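Local structure of 23S rRNA (guanine(2535)-N(1))-methyltransferase (Streptomyces viridochromogenes, 1O9G) at residues A3-V8 with A226-K231. The protein methylates N1 of guanine-2535 in 23S ribosomal RNA, using S-adenosyl-L-methionine as methyl donor, and so confers resistance to the orthosomycin antibiotic avilamycin. The protein carries 3 engineered substitutions. Sequence-based numbering, arbitrary orientation.
Sequences AYRHAV and ALERLK
Arg5 and Glu228 form a salt bridge that ties the N-terminal loop to strand 228-232, an edge strand of the Rossmann-like methyltransferase sheet, antiparallel to its neighbour 235-241. Arg5 NH1 donates to Glu228 OE2 over 2.9 Å, with a moderately bent N-H...O angle of 152°. The two side chains come at each other from opposite directions, and the carboxylate lies at the guanidinium edge. It is not a flat, two-pronged pairing: the planes are turned 53° apart, NH1 reaches OE2 from above the carboxylate plane, and Arg5 NH2 stays 3.5 Å from Glu228 OE2. Arg5 gets there by starting with CG anti to the backbone N (chi1 -160°) and bending at chi3, whereas the Glu228 chain runs extended beyond CG.

One step out, Glu228 OE2 also takes a salt bridge from NH1 of Arg42 on helix 33-45, and OE1 takes one from NE of Arg46, just past the end of that helix, so three arginines share this carboxylate, which would be expected to favour its ionised form. The same helix positions the loop, since the Glu38 carboxylate accepts hydrogen bonds from the backbone N-H groups of Arg5 (at OE2) and of His6 and Ala7 (both at OE1). Ala7 is the centre of an inverse gamma turn, closed by a weak hydrogen bond in which Val8 N lies 3.1 Å from His6 O.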
loop_
_atom_site.group_PDB
_atom_site.type_symbol
_atom_site.label_atom_id
_atom_site.label_comp_id
_atom_site.label_asym_id
_atom_site.label_seq_id
_atom_site.Cartn_x
_atom_site.Cartn_y
_atom_site.Cartn_z
ATOM N N ALA A 3 -13.878 -15.446 0.176
ATOM C CA ALA A 3 -13.536 -15.719 1.569
ATOM C C ALA A 3 -12.077 -15.358 1.818
ATOM O O ALA A 3 -11.243 -15.441 0.911
ATOM C CB ALA A 3 -13.775 -17.190 1.889
ATOM N N TYR A 4 -11.778 -14.944 3.045
ATOM C CA TYR A 4 -10.398 -14.754 3.477
ATOM C C TYR A 4 -9.659 -16.090 3.499
ATOM O O TYR A 4 -10.037 -16.998 4.224
ATOM C CB TYR A 4 -10.341 -14.107 4.858
ATOM C CG TYR A 4 -10.835 -12.682 4.887
ATOM C CD1 TYR A 4 -10.024 -11.635 4.458
ATOM C CD2 TYR A 4 -12.108 -12.372 5.346
ATOM C CE1 TYR A 4 -10.470 -10.332 4.481
ATOM C CE2 TYR A 4 -12.562 -11.065 5.368
ATOM C CZ TYR A 4 -11.732 -10.048 4.942
ATOM O OH TYR A 4 -12.160 -8.742 4.968
ATOM N N ARG A 5 -8.628 -16.192 2.667
ATOM C CA ARG A 5 -7.779 -17.366 2.553
ATOM C C ARG A 5 -6.592 -17.318 3.517
ATOM O O ARG A 5 -6.107 -18.349 3.973
ATOM C CB ARG A 5 -7.274 -17.465 1.110
ATOM C CG ARG A 5 -6.780 -18.823 0.704
ATOM C CD ARG A 5 -6.271 -18.883 -0.717
ATOM N NE ARG A 5 -7.343 -18.606 -1.673
ATOM C CZ ARG A 5 -7.233 -17.813 -2.734
ATOM N NH1 ARG A 5 -6.090 -17.204 -3.033
ATOM N NH2 ARG A 5 -8.277 -17.633 -3.530
ATOM N N HIS A 6 -6.133 -16.107 3.827
ATOM C CA HIS A 6 -4.896 -15.889 4.581
ATOM C C HIS A 6 -5.169 -15.223 5.901
ATOM O O HIS A 6 -4.662 -15.653 6.936
ATOM C CB HIS A 6 -3.935 -15.027 3.762
ATOM C CG HIS A 6 -3.438 -15.714 2.541
ATOM N ND1 HIS A 6 -4.047 -15.570 1.315
ATOM C CD2 HIS A 6 -2.404 -16.568 2.356
ATOM C CE1 HIS A 6 -3.420 -16.320 0.429
ATOM N NE2 HIS A 6 -2.416 -16.932 1.032
ATOM N N ALA A 7 -5.955 -14.153 5.847
ATOM C CA ALA A 7 -6.430 -13.456 7.023
ATOM C C ALA A 7 -7.708 -14.147 7.505
ATOM O O ALA A 7 -8.780 -13.552 7.495
ATOM C CB ALA A 7 -6.686 -11.966 6.683
ATOM N N VAL A 8 -7.569 -15.406 7.930
ATOM C CA VAL A 8 -8.693 -16.307 8.206
ATOM C C VAL A 8 -9.381 -15.976 9.532
ATOM O O VAL A 8 -10.608 -16.026 9.629
ATOM C CB VAL A 8 -8.226 -17.790 8.231
ATOM C CG1 VAL A 8 -9.360 -18.728 8.666
ATOM C CG2 VAL A 8 -7.676 -18.195 6.870
ATOM N N ALA A 226 -6.624 -12.149 -15.877
ATOM C CA ALA A 226 -6.471 -11.968 -14.442
ATOM C C ALA A 226 -5.866 -13.227 -13.823
ATOM O O ALA A 226 -6.352 -14.331 -14.058
ATOM C CB ALA A 226 -7.834 -11.693 -13.809
ATOM N N LEU A 227 -4.815 -13.070 -13.024
ATOM C CA LEU A 227 -4.330 -14.187 -12.221
ATOM C C LEU A 227 -5.387 -14.611 -11.211
ATOM O O LEU A 227 -5.587 -15.790 -10.983
ATOM C CB LEU A 227 -3.048 -13.846 -11.452
ATOM C CG LEU A 227 -1.804 -13.447 -12.221
ATOM C CD1 LEU A 227 -0.748 -12.943 -11.249
ATOM C CD2 LEU A 227 -1.270 -14.592 -13.036
ATOM N N GLU A 228 -6.029 -13.622 -10.599
ATOM C CA GLU A 228 -6.923 -13.806 -9.454
ATOM C C GLU A 228 -7.779 -12.537 -9.210
ATOM O O GLU A 228 -7.343 -11.414 -9.481
ATOM C CB GLU A 228 -6.090 -14.084 -8.198
ATOM C CG GLU A 228 -6.838 -14.792 -7.088
ATOM C CD GLU A 228 -5.954 -15.153 -5.911
ATOM O OE1 GLU A 228 -4.832 -15.661 -6.100
ATOM O OE2 GLU A 228 -6.395 -14.964 -4.772
ATOM N N ARG A 229 -8.990 -12.757 -8.697
ATOM C CA ARG A 229 -9.912 -11.717 -8.286
ATOM C C ARG A 229 -10.471 -12.019 -6.903
ATOM O O ARG A 229 -10.535 -13.162 -6.492
ATOM C CB ARG A 229 -11.073 -11.633 -9.251
ATOM C CG ARG A 229 -10.746 -11.039 -10.570
ATOM C CD ARG A 229 -11.948 -11.041 -11.473
ATOM N NE ARG A 229 -11.629 -10.571 -12.811
ATOM C CZ ARG A 229 -11.461 -9.300 -13.143
ATOM N NH1 ARG A 229 -11.587 -8.342 -12.244
ATOM N NH2 ARG A 229 -11.165 -8.993 -14.393
ATOM N N LEU A 230 -10.820 -10.968 -6.170
ATOM C CA LEU A 230 -11.607 -11.106 -4.961
ATOM C C LEU A 230 -12.626 -9.977 -4.796
ATOM O O LEU A 230 -12.488 -8.901 -5.383
ATOM C CB LEU A 230 -10.719 -11.301 -3.721
ATOM C CG LEU A 230 -9.978 -10.102 -3.140
ATOM C CD1 LEU A 230 -10.909 -9.010 -2.615
ATOM C CD2 LEU A 230 -9.070 -10.546 -1.997
ATOM N N LYS A 231 -13.671 -10.272 -4.028
ATOM C CA LYS A 231 -14.722 -9.330 -3.653
ATOM C C LYS A 231 -14.948 -9.463 -2.158
ATOM O O LYS A 231 -15.298 -10.551 -1.683
ATOM C CB LYS A 231 -16.023 -9.683 -4.373
ATOM C CG LYS A 231 -15.938 -9.589 -5.888
ATOM C CD LYS A 231 -17.150 -10.250 -6.551
ATOM C CE LYS A 231 -18.415 -9.399 -6.382
ATOM N NZ LYS A 231 -19.675 -10.155 -6.651
#